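Local structure of teicoplanin pseudoaglycone deacetylase Orf2 (Actinoplanes teichomyceticus, 3DFK) at residues Ser14-Asp19 against Pro162-Thr167; Leu39-Phe44 against Gly93-Ser98; Arg58-Trp63 against Ser98-Leu103. The protein probably acts as a zinc-dependent hydrolase that removes the acetyl group from a sugar amide of teicoplanin pseudoaglycone. All coordinates share one frame; numbering follows the deposited sequence.

Contact 1 of 3, residues Ser14-Asp19 against Pro162-Thr167; sequences SPHLDD and PDHEAT. With ZN (zinc ion), chain B; DKA (decanoic acid), chain C.
H16 and D163 make the hydrogen bond of this contact. H16 NE2 donates to D163 OD2 at 2.8 Å, almost straight at 170°. The oxygen lies near the ring plane and uses its anti lone pair. With CG anti to the carbonyl carbon (chi1 -62°), the H16 ring reaches the metal: ND1 binds the zinc and NE2 the carboxylate. D163 OD1 forms a salt bridge with R101. Packing is tight around P15, whose CG sits 3.5 Å from the centre of the H164 ring, a CH-pi contact over the face. T167 OG1 touches P15 CA at 3.4 Å and donates a hydrogen bond to D163 O. The PHLDD sequence after strand 9-14 and the HPDH sequence at the start of helix 162-178 are sequence motifs of the PIG-L deacetylase family and supply the protein ligands. H16 ND1, D19 OD2 and H164 NE2 each stand 2.1 Å from the metal, and H164 ND1 is held by D187. D19 OD1 lies farther, 2.6 Å from the zinc, so the carboxylate binds unevenly. On the ligand side the zinc is instead completed by water 1 at 2.0 Å and decanoic acid O2 at 2.2 Å. Decanoic acid C5 lies over the H16 face opposite P15 CB.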
loop_
_atom_site.group_PDB
_atom_site.type_symbol
_atom_site.label_atom_id
_atom_site.label_comp_id
_atom_site.label_asym_id
_atom_site.label_seq_id
_atom_site.Cartn_x
_atom_site.Cartn_y
_atom_site.Cartn_z
ATOM N N SER A 14 -3.321 3.703 0.842
ATOM C CA SER A 14 -2.125 2.873 0.919
ATOM C C SER A 14 -2.260 1.937 2.124
ATOM O O SER A 14 -2.639 2.381 3.210
ATOM C CB SER A 14 -0.896 3.770 1.096
ATOM O OG SER A 14 0.305 3.026 0.975
ATOM N N PRO A 15 -1.959 0.631 1.951
ATOM C CA PRO A 15 -1.975 -0.209 3.137
ATOM C C PRO A 15 -0.926 0.232 4.155
ATOM O O PRO A 15 -1.268 0.473 5.317
ATOM C CB PRO A 15 -1.659 -1.624 2.609
ATOM C CG PRO A 15 -1.674 -1.547 1.135
ATOM C CD PRO A 15 -1.631 -0.099 0.715
ATOM N N HIS A 16 0.323 0.376 3.702
ATOM C CA HIS A 16 1.440 0.657 4.586
ATOM C C HIS A 16 2.103 1.943 4.193
ATOM O O HIS A 16 1.871 2.462 3.095
ATOM C CB HIS A 16 2.498 -0.421 4.498
ATOM C CG HIS A 16 2.013 -1.771 4.926
ATOM N ND1 HIS A 16 2.054 -2.869 4.093
ATOM C CD2 HIS A 16 1.483 -2.194 6.094
ATOM C CE1 HIS A 16 1.568 -3.918 4.738
ATOM N NE2 HIS A 16 1.206 -3.533 5.950
ATOM N N LEU A 17 2.965 2.418 5.088
ATOM C CA LEU A 17 3.761 3.618 4.846
ATOM C C LEU A 17 4.908 3.318 3.856
ATOM O O LEU A 17 6.045 3.041 4.261
ATOM C CB LEU A 17 4.264 4.159 6.188
ATOM C CG LEU A 17 3.154 4.584 7.165
ATOM C CD1 LEU A 17 3.631 4.593 8.608
ATOM C CD2 LEU A 17 2.506 5.941 6.788
ATOM N N ASP A 18 4.566 3.335 2.566
ATOM C CA ASP A 18 5.469 3.186 1.403
ATOM C C ASP A 18 4.751 2.704 0.144
ATOM O O ASP A 18 5.209 2.927 -0.962
ATOM C CB ASP A 18 6.709 2.322 1.668
ATOM C CG ASP A 18 6.379 0.909 2.094
ATOM O OD1 ASP A 18 5.188 0.565 2.218
ATOM O OD2 ASP A 18 7.341 0.155 2.331
ATOM N N ASP A 19 3.621 2.028 0.304
ATOM C CA ASP A 19 3.075 1.282 -0.820
ATOM C C ASP A 19 2.581 2.181 -1.946
ATOM O O ASP A 19 2.814 1.888 -3.118
ATOM C CB ASP A 19 1.952 0.357 -0.360
ATOM C CG ASP A 19 2.466 -0.812 0.453
ATOM O OD1 ASP A 19 3.380 -1.520 -0.009
ATOM O OD2 ASP A 19 1.952 -1.007 1.564
ATOM N N PRO A 162 -1.613 -9.710 4.094
ATOM C CA PRO A 162 -2.940 -9.577 4.729
ATOM C C PRO A 162 -3.385 -8.126 4.860
ATOM O O PRO A 162 -4.587 -7.838 4.733
ATOM C CB PRO A 162 -2.735 -10.146 6.131
ATOM C CG PRO A 162 -1.496 -11.004 6.044
ATOM C CD PRO A 162 -0.656 -10.452 4.936
ATOM N N ASP A 163 -2.436 -7.224 5.116
ATOM C CA ASP A 163 -2.774 -5.812 5.277
ATOM C C ASP A 163 -3.200 -5.205 3.938
ATOM O O ASP A 163 -4.037 -4.291 3.894
ATOM C CB ASP A 163 -1.618 -4.992 5.875
ATOM C CG ASP A 163 -1.319 -5.352 7.348
ATOM O OD1 ASP A 163 -2.211 -5.912 8.020
ATOM O OD2 ASP A 163 -0.207 -5.033 7.832
ATOM N N HIS A 164 -2.587 -5.694 2.857
ATOM C CA HIS A 164 -2.936 -5.248 1.520
ATOM C C HIS A 164 -4.306 -5.748 1.142
ATOM O O HIS A 164 -5.122 -5.001 0.601
ATOM C CB HIS A 164 -1.908 -5.717 0.492
ATOM C CG HIS A 164 -0.626 -4.947 0.546
ATOM N ND1 HIS A 164 0.017 -4.498 -0.585
ATOM C CD2 HIS A 164 0.098 -4.501 1.599
ATOM C CE1 HIS A 164 1.107 -3.834 -0.233
ATOM N NE2 HIS A 164 1.188 -3.833 1.086
ATOM N N GLU A 165 -4.583 -7.011 1.450
ATOM C CA GLU A 165 -5.905 -7.539 1.128
ATOM C C GLU A 165 -7.001 -6.826 1.926
ATOM O O GLU A 165 -8.054 -6.552 1.380
ATOM C CB GLU A 165 -5.962 -9.055 1.350
ATOM C CG GLU A 165 -5.145 -9.799 0.292
ATOM C CD GLU A 165 -5.172 -11.316 0.409
ATOM O OE1 GLU A 165 -5.653 -11.851 1.435
ATOM O OE2 GLU A 165 -4.675 -11.958 -0.542
ATOM N N ALA A 166 -6.760 -6.543 3.201
ATOM C CA ALA A 166 -7.749 -5.867 4.053
ATOM C C ALA A 166 -8.022 -4.466 3.538
ATOM O O ALA A 166 -9.175 -4.029 3.492
ATOM C CB ALA A 166 -7.270 -5.804 5.512
ATOM N N THR A 167 -6.954 -3.782 3.132
ATOM C CA THR A 167 -7.070 -2.416 2.603
ATOM C C THR A 167 -7.917 -2.426 1.318
ATOM O O THR A 167 -8.872 -1.664 1.183
ATOM C CB THR A 167 -5.676 -1.814 2.323
ATOM O OG1 THR A 167 -4.958 -1.693 3.557
ATOM C CG2 THR A 167 -5.826 -0.410 1.703
HETATM ZN ZN ZN B . 2.741 -2.854 2.143
HETATM C C1 DKA C . 5.463 -2.682 2.778
HETATM O O1 DKA C . 5.579 -3.548 1.895
HETATM C C2 DKA C . 6.397 -2.675 3.971
HETATM C C3 DKA C . 5.646 -2.149 5.192
HETATM C C4 DKA C . 5.948 -2.972 6.433
HETATM C C5 DKA C . 4.792 -3.881 6.823
HETATM C C6 DKA C . 5.334 -5.204 7.358
HETATM C C7 DKA C . 4.226 -6.134 7.841
HETATM C C8 DKA C . 4.862 -7.443 8.313
HETATM C C9 DKA C . 4.449 -8.664 7.499
HETATM C C10 DKA C . 3.615 -9.598 8.346
HETATM O O2 DKA C . 4.583 -1.817 2.707
HETATM O O HOH W 1 3.690 -4.635 2.116
#

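Contact 2 of 3, residues Leu39-Phe44 against Gly93-Ser98; sequences LVYTVF and GRFLDS. With DKA (decanoic acid), chain C.
Y41 of strand 37-42 meets G93, just after strand 89-92. These are neighbouring parallel strands of the Rossmann-like sheet of the PIG-L fold, and the loop after the edge strand continues along Y41-F44. A chi1 of 164° swings the Y41 ring away from its backbone N, and CE1 comes to 3.5 Å from G93 CA. G93 has no side chain, and the two backbones come close here. Y41 OH lies in the plane of the F95 ring, at its edge. Water 2 bridges Y41 OH and R94 N. The R94 guanidinium group is held by D139 and E135, and R94 CG covers one face of the F95 ring. Next, T42 O accepts a bond from G93 N at 2.7 Å. V43 O takes the second backbone bond, a longer one of 3.3 Å from F95 N. V43 CG1 packs 3.6 Å from F95 CD2, and it also covers one face of the F44 ring towards the rim. F44 meets the loop through its CA and the CD1 edge of its ring. The CA makes a CA-H...O contact of 3.1 Å to F95 O, CD1 touches F95 CB, and L96 O lies at the ring edge. This brings the loop to D97, which is a ligand of a second zinc site seen for this protein. Here the nearest atom of its side chain is about 7 Å from the bound zinc, and its OD1 accepts from I99 N. Water 3 accepts from D97 N at 2.9 Å and donates a weak bond to F44 O.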
loop_
_atom_site.group_PDB
_atom_site.type_symbol
_atom_site.label_atom_id
_atom_site.label_comp_id
_atom_site.label_asym_id
_atom_site.label_seq_id
_atom_site.Cartn_x
_atom_site.Cartn_y
_atom_site.Cartn_z
ATOM N N LEU A 39 -4.819 13.247 -2.043
ATOM C CA LEU A 39 -4.648 12.929 -0.640
ATOM C C LEU A 39 -4.265 11.459 -0.582
ATOM O O LEU A 39 -4.953 10.648 -1.174
ATOM C CB LEU A 39 -5.962 13.147 0.118
ATOM C CG LEU A 39 -5.982 12.737 1.601
ATOM C CD1 LEU A 39 -4.892 13.450 2.401
ATOM C CD2 LEU A 39 -7.377 12.938 2.219
ATOM N N VAL A 40 -3.172 11.133 0.096
ATOM C CA VAL A 40 -2.771 9.717 0.249
ATOM C C VAL A 40 -3.003 9.332 1.693
ATOM O O VAL A 40 -2.332 9.829 2.606
ATOM C CB VAL A 40 -1.302 9.492 -0.142
ATOM C CG1 VAL A 40 -0.876 8.017 0.133
ATOM C CG2 VAL A 40 -1.072 9.890 -1.612
ATOM N N TYR A 41 -3.973 8.446 1.890
ATOM C CA TYR A 41 -4.365 7.995 3.215
ATOM C C TYR A 41 -3.744 6.625 3.414
ATOM O O TYR A 41 -3.934 5.750 2.573
ATOM C CB TYR A 41 -5.892 7.900 3.275
ATOM C CG TYR A 41 -6.431 7.094 4.436
ATOM C CD1 TYR A 41 -6.172 7.466 5.752
ATOM C CD2 TYR A 41 -7.181 5.936 4.208
ATOM C CE1 TYR A 41 -6.660 6.697 6.835
ATOM C CE2 TYR A 41 -7.672 5.170 5.276
ATOM C CZ TYR A 41 -7.413 5.554 6.572
ATOM O OH TYR A 41 -7.907 4.799 7.620
ATOM N N THR A 42 -2.987 6.459 4.496
ATOM C CA THR A 42 -2.391 5.154 4.815
ATOM C C THR A 42 -3.170 4.521 5.953
ATOM O O THR A 42 -3.282 5.089 7.041
ATOM C CB THR A 42 -0.918 5.277 5.170
ATOM O OG1 THR A 42 -0.205 5.838 4.043
ATOM C CG2 THR A 42 -0.342 3.892 5.521
ATOM N N VAL A 43 -3.687 3.325 5.691
ATOM C CA VAL A 43 -4.539 2.608 6.638
ATOM C C VAL A 43 -3.762 2.161 7.873
ATOM O O VAL A 43 -4.132 2.476 9.004
ATOM C CB VAL A 43 -5.201 1.383 5.960
ATOM C CG1 VAL A 43 -6.072 0.617 6.955
ATOM C CG2 VAL A 43 -6.040 1.821 4.750
ATOM N N PHE A 44 -2.673 1.437 7.645
ATOM C CA PHE A 44 -1.976 0.745 8.723
ATOM C C PHE A 44 -0.828 1.589 9.248
ATOM O O PHE A 44 0.309 1.136 9.320
ATOM C CB PHE A 44 -1.562 -0.674 8.273
ATOM C CG PHE A 44 -2.731 -1.593 8.119
ATOM C CD1 PHE A 44 -3.310 -2.181 9.250
ATOM C CD2 PHE A 44 -3.308 -1.822 6.871
ATOM C CE1 PHE A 44 -4.431 -3.009 9.136
ATOM C CE2 PHE A 44 -4.436 -2.642 6.747
ATOM C CZ PHE A 44 -5.002 -3.232 7.883
ATOM N N GLY A 93 -3.690 6.799 9.096
ATOM C CA GLY A 93 -4.762 6.062 9.766
ATOM C C GLY A 93 -4.376 5.468 11.112
ATOM O O GLY A 93 -3.206 5.519 11.531
ATOM N N ARG A 94 -5.366 4.848 11.757
ATOM C CA ARG A 94 -5.244 4.389 13.142
ATOM C C ARG A 94 -4.958 2.881 13.285
ATOM O O ARG A 94 -4.778 2.381 14.396
ATOM C CB ARG A 94 -6.544 4.712 13.886
ATOM C CG ARG A 94 -7.716 3.900 13.365
ATOM C CD ARG A 94 -8.954 4.023 14.251
ATOM N NE ARG A 94 -10.162 3.584 13.557
ATOM C CZ ARG A 94 -10.846 2.471 13.812
ATOM N NH1 ARG A 94 -10.442 1.623 14.743
ATOM N NH2 ARG A 94 -11.941 2.205 13.115
ATOM N N PHE A 95 -4.933 2.150 12.183
ATOM C CA PHE A 95 -4.854 0.678 12.281
ATOM C C PHE A 95 -3.439 0.198 12.442
ATOM O O PHE A 95 -2.523 0.727 11.814
ATOM C CB PHE A 95 -5.537 0.026 11.084
ATOM C CG PHE A 95 -6.954 0.449 10.947
ATOM C CD1 PHE A 95 -7.944 -0.185 11.682
ATOM C CD2 PHE A 95 -7.290 1.547 10.160
ATOM C CE1 PHE A 95 -9.282 0.235 11.604
ATOM C CE2 PHE A 95 -8.611 1.981 10.079
ATOM C CZ PHE A 95 -9.612 1.316 10.792
ATOM N N LEU A 96 -3.272 -0.819 13.282
ATOM C CA LEU A 96 -1.957 -1.363 13.550
ATOM C C LEU A 96 -1.511 -2.306 12.450
ATOM O O LEU A 96 -2.237 -3.249 12.104
ATOM C CB LEU A 96 -1.967 -2.140 14.878
ATOM C CG LEU A 96 -2.226 -1.373 16.175
ATOM C CD1 LEU A 96 -2.209 -2.323 17.344
ATOM C CD2 LEU A 96 -1.203 -0.282 16.381
ATOM N N ASP A 97 -0.279 -2.101 11.984
ATOM C CA ASP A 97 0.386 -2.999 11.055
ATOM C C ASP A 97 0.305 -4.421 11.616
ATOM O O ASP A 97 0.260 -4.613 12.826
ATOM C CB ASP A 97 1.861 -2.624 10.944
ATOM C CG ASP A 97 2.591 -3.443 9.899
ATOM O OD1 ASP A 97 2.761 -4.681 10.067
ATOM O OD2 ASP A 97 3.020 -2.841 8.911
ATOM N N SER A 98 0.299 -5.397 10.723
ATOM C CA SER A 98 0.177 -6.799 11.137
ATOM C C SER A 98 1.224 -7.212 12.187
ATOM O O SER A 98 0.956 -8.092 12.989
ATOM C CB SER A 98 0.187 -7.721 9.918
ATOM O OG SER A 98 1.430 -7.649 9.258
HETATM C C1 DKA C . 5.463 -2.682 2.778
HETATM O O1 DKA C . 5.579 -3.548 1.895
HETATM C C2 DKA C . 6.397 -2.675 3.971
HETATM C C3 DKA C . 5.646 -2.149 5.192
HETATM C C4 DKA C . 5.948 -2.972 6.433
HETATM C C5 DKA C . 4.792 -3.881 6.823
HETATM C C6 DKA C . 5.334 -5.204 7.358
HETATM C C7 DKA C . 4.226 -6.134 7.841
HETATM C C8 DKA C . 4.862 -7.443 8.313
HETATM C C9 DKA C . 4.449 -8.664 7.499
HETATM C C10 DKA C . 3.615 -9.598 8.346
HETATM O O2 DKA C . 4.583 -1.817 2.707
HETATM O O HOH W 2 -7.902 5.526 10.189
HETATM O O HOH W 3 1.020 0.423 12.552
#

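Contact 3 of 3, residues Arg58-Trp63 against Ser98-Leu103; sequences RMHTIW and SIYRKL. With DKA (decanoic acid), chain C.
H60 and Y100 make the polar link. H60 NE2 and Y100 OH are 2.8 Å apart, and either could be the donor (angle 154°). The side chains come from opposite directions, and each polar atom lies at the edge of the other ring. The rings meet rim to rim with planes 46° apart, and neither covers the face of the other. H60 ND1 is bonded to P67 O, which holds the imidazole from its other nitrogen. Among the aromatic contacts, Y100 OH also lies in the plane of the W63 ring, 3.9 Å from W63 CZ3. M59 O lies over one face of the W63 ring, towards the rim. R75 adds a cation-pi interaction with W63. The apolar contacts centre on I99 CD1. It touches W63 CH2 at 3.8 Å and M59 CB at 4.1 Å. M59 is deposited as selenomethionine, and its chain bends so that the end leads away. I99 CG1 stands between the backbone N and the carbonyl carbon (chi1 59°), and it lies over the centre of the Y100 ring. I99 CG2 is 3.3 Å from decanoic acid C8, and W63 CZ2 is 3.7 Å from decanoic acid C4. W63, just after helix 54-62, and I99 of the loop after strand 89-92 thus line the decanoic acid chain, consistent with a channel for an acyl chain whose head reaches the zinc.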
loop_
_atom_site.group_PDB
_atom_site.type_symbol
_atom_site.label_atom_id
_atom_site.label_comp_id
_atom_site.label_asym_id
_atom_site.label_seq_id
_atom_site.Cartn_x
_atom_site.Cartn_y
_atom_site.Cartn_z
ATOM N N ARG A 58 12.424 -7.834 15.441
ATOM C CA ARG A 58 13.228 -8.259 14.286
ATOM C C ARG A 58 13.076 -7.302 13.092
ATOM O O ARG A 58 14.068 -6.888 12.479
ATOM C CB ARG A 58 12.852 -9.683 13.869
ATOM C CG ARG A 58 13.863 -10.362 12.957
ATOM C CD ARG A 58 13.166 -11.084 11.798
ATOM N NE ARG A 58 14.125 -11.640 10.835
ATOM C CZ ARG A 58 13.848 -11.909 9.559
ATOM N NH1 ARG A 58 12.635 -11.668 9.064
ATOM N NH2 ARG A 58 14.791 -12.413 8.770
HETATM N N MSE A 59 11.837 -6.930 12.780
HETATM C CA MSE A 59 11.593 -5.986 11.679
HETATM C C MSE A 59 12.244 -4.636 11.960
HETATM O O MSE A 59 12.862 -4.043 11.069
HETATM C CB MSE A 59 10.098 -5.801 11.444
HETATM C CG MSE A 59 9.403 -7.037 10.965
HETATM SE SE MSE A 59 10.310 -7.674 9.367
HETATM C CE MSE A 59 10.166 -6.092 8.243
ATOM N N HIS A 60 12.125 -4.175 13.199
ATOM C CA HIS A 60 12.688 -2.882 13.605
ATOM C C HIS A 60 14.185 -2.828 13.353
ATOM O O HIS A 60 14.688 -1.832 12.825
ATOM C CB HIS A 60 12.361 -2.561 15.062
ATOM C CG HIS A 60 10.893 -2.380 15.323
ATOM N ND1 HIS A 60 10.380 -2.235 16.586
ATOM C CD2 HIS A 60 9.842 -2.303 14.477
ATOM C CE1 HIS A 60 9.066 -2.074 16.513
ATOM N NE2 HIS A 60 8.715 -2.119 15.244
ATOM N N THR A 61 14.883 -3.902 13.723
ATOM C CA THR A 61 16.305 -4.075 13.398
ATOM C C THR A 61 16.607 -4.055 11.888
ATOM O O THR A 61 17.542 -3.379 11.455
ATOM C CB THR A 61 16.856 -5.373 14.055
ATOM O OG1 THR A 61 16.702 -5.266 15.478
ATOM C CG2 THR A 61 18.334 -5.578 13.704
ATOM N N ILE A 62 15.809 -4.764 11.089
ATOM C CA ILE A 62 15.951 -4.765 9.633
ATOM C C ILE A 62 15.744 -3.356 9.066
ATOM O O ILE A 62 16.422 -2.945 8.113
ATOM C CB ILE A 62 14.969 -5.775 8.993
ATOM C CG1 ILE A 62 15.393 -7.206 9.354
ATOM C CG2 ILE A 62 14.866 -5.590 7.472
ATOM C CD1 ILE A 62 14.369 -8.258 8.965
ATOM N N TRP A 63 14.835 -2.619 9.691
ATOM C CA TRP A 63 14.540 -1.228 9.334
ATOM C C TRP A 63 15.580 -0.224 9.833
ATOM O O TRP A 63 15.441 0.991 9.611
ATOM C CB TRP A 63 13.160 -0.829 9.858
ATOM C CG TRP A 63 12.041 -1.569 9.220
ATOM C CD1 TRP A 63 12.082 -2.273 8.054
ATOM C CD2 TRP A 63 10.701 -1.674 9.708
ATOM N NE1 TRP A 63 10.847 -2.809 7.781
ATOM C CE2 TRP A 63 9.983 -2.463 8.786
ATOM C CE3 TRP A 63 10.038 -1.183 10.840
ATOM C CZ2 TRP A 63 8.630 -2.774 8.956
ATOM C CZ3 TRP A 63 8.695 -1.507 11.018
ATOM C CH2 TRP A 63 8.010 -2.293 10.074
ATOM N N SER A 98 0.299 -5.397 10.723
ATOM C CA SER A 98 0.177 -6.799 11.137
ATOM C C SER A 98 1.224 -7.212 12.187
ATOM O O SER A 98 0.956 -8.092 12.989
ATOM C CB SER A 98 0.187 -7.721 9.918
ATOM O OG SER A 98 1.430 -7.649 9.258
ATOM N N ILE A 99 2.401 -6.583 12.206
ATOM C CA ILE A 99 3.419 -6.962 13.215
ATOM C C ILE A 99 3.126 -6.506 14.640
ATOM O O ILE A 99 3.816 -6.911 15.589
ATOM C CB ILE A 99 4.848 -6.554 12.826
ATOM C CG1 ILE A 99 4.933 -5.030 12.632
ATOM C CG2 ILE A 99 5.267 -7.288 11.585
ATOM C CD1 ILE A 99 6.363 -4.503 12.646
ATOM N N TYR A 100 2.102 -5.676 14.794
ATOM C CA TYR A 100 1.734 -5.131 16.093
ATOM C C TYR A 100 0.395 -5.635 16.587
ATOM O O TYR A 100 0.025 -5.365 17.733
ATOM C CB TYR A 100 1.655 -3.593 16.035
ATOM C CG TYR A 100 2.915 -2.945 15.547
ATOM C CD1 TYR A 100 4.151 -3.206 16.159
ATOM C CD2 TYR A 100 2.875 -2.043 14.482
ATOM C CE1 TYR A 100 5.314 -2.610 15.698
ATOM C CE2 TYR A 100 4.040 -1.435 14.018
ATOM C CZ TYR A 100 5.247 -1.723 14.626
ATOM O OH TYR A 100 6.379 -1.109 14.135
ATOM N N ARG A 101 -0.345 -6.331 15.733
ATOM C CA ARG A 101 -1.690 -6.749 16.114
ATOM C C ARG A 101 -1.657 -8.019 16.941
ATOM O O ARG A 101 -0.767 -8.847 16.787
ATOM C CB ARG A 101 -2.567 -6.969 14.894
ATOM C CG ARG A 101 -2.892 -5.697 14.123
ATOM C CD ARG A 101 -4.220 -5.843 13.355
ATOM N NE ARG A 101 -4.242 -6.850 12.280
ATOM C CZ ARG A 101 -3.699 -6.684 11.072
ATOM N NH1 ARG A 101 -3.014 -5.574 10.756
ATOM N NH2 ARG A 101 -3.808 -7.638 10.168
ATOM N N LYS A 102 -2.658 -8.153 17.806
ATOM C CA LYS A 102 -2.862 -9.371 18.592
ATOM C C LYS A 102 -4.131 -10.096 18.149
ATOM O O LYS A 102 -5.032 -9.499 17.535
ATOM C CB LYS A 102 -2.942 -9.030 20.071
ATOM C CG LYS A 102 -1.614 -8.575 20.652
ATOM C CD LYS A 102 -1.691 -8.478 22.161
ATOM C CE LYS A 102 -0.327 -8.234 22.770
ATOM N NZ LYS A 102 -0.394 -8.181 24.264
ATOM N N LEU A 103 -4.186 -11.386 18.449
ATOM C CA LEU A 103 -5.366 -12.189 18.196
ATOM C C LEU A 103 -6.337 -12.045 19.346
ATOM O O LEU A 103 -5.932 -11.655 20.444
ATOM C CB LEU A 103 -4.957 -13.655 18.082
ATOM C CG LEU A 103 -3.965 -13.994 16.972
ATOM C CD1 LEU A 103 -3.834 -15.481 16.885
ATOM C CD2 LEU A 103 -4.446 -13.414 15.645
HETATM C C1 DKA C . 5.463 -2.682 2.778
HETATM O O1 DKA C . 5.579 -3.548 1.895
HETATM C C2 DKA C . 6.397 -2.675 3.971
HETATM C C3 DKA C . 5.646 -2.149 5.192
HETATM C C4 DKA C . 5.948 -2.972 6.433
HETATM C C5 DKA C . 4.792 -3.881 6.823
HETATM C C6 DKA C . 5.334 -5.204 7.358
HETATM C C7 DKA C . 4.226 -6.134 7.841
HETATM C C8 DKA C . 4.862 -7.443 8.313
HETATM C C9 DKA C . 4.449 -8.664 7.499
HETATM C C10 DKA C . 3.615 -9.598 8.346
HETATM O O2 DKA C . 4.583 -1.817 2.707
#

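How the contacts relate
From the N terminus, strand 9-14 leads into 14-19, which pairs only much later in the chain with helix 162-178, closing contact 1. That long loop encloses both other contacts. Segment 39-44 comes next, then 58-63. Their partners follow in the same order, 93-98 and 98-103, so contacts 2 and 3 cross and share S98. Contact 2 ties the end of strand 37-42 to the loop after strand 89-92. Contact 3 ties helix 54-62 to the continuation of that loop. Contact 1 joins the first strand's loop to helix 162-178. S14 pairs by backbone with Y41 and V43, and D163 also accepts a bond from S98 N. All three contacts touch the decanoic acid.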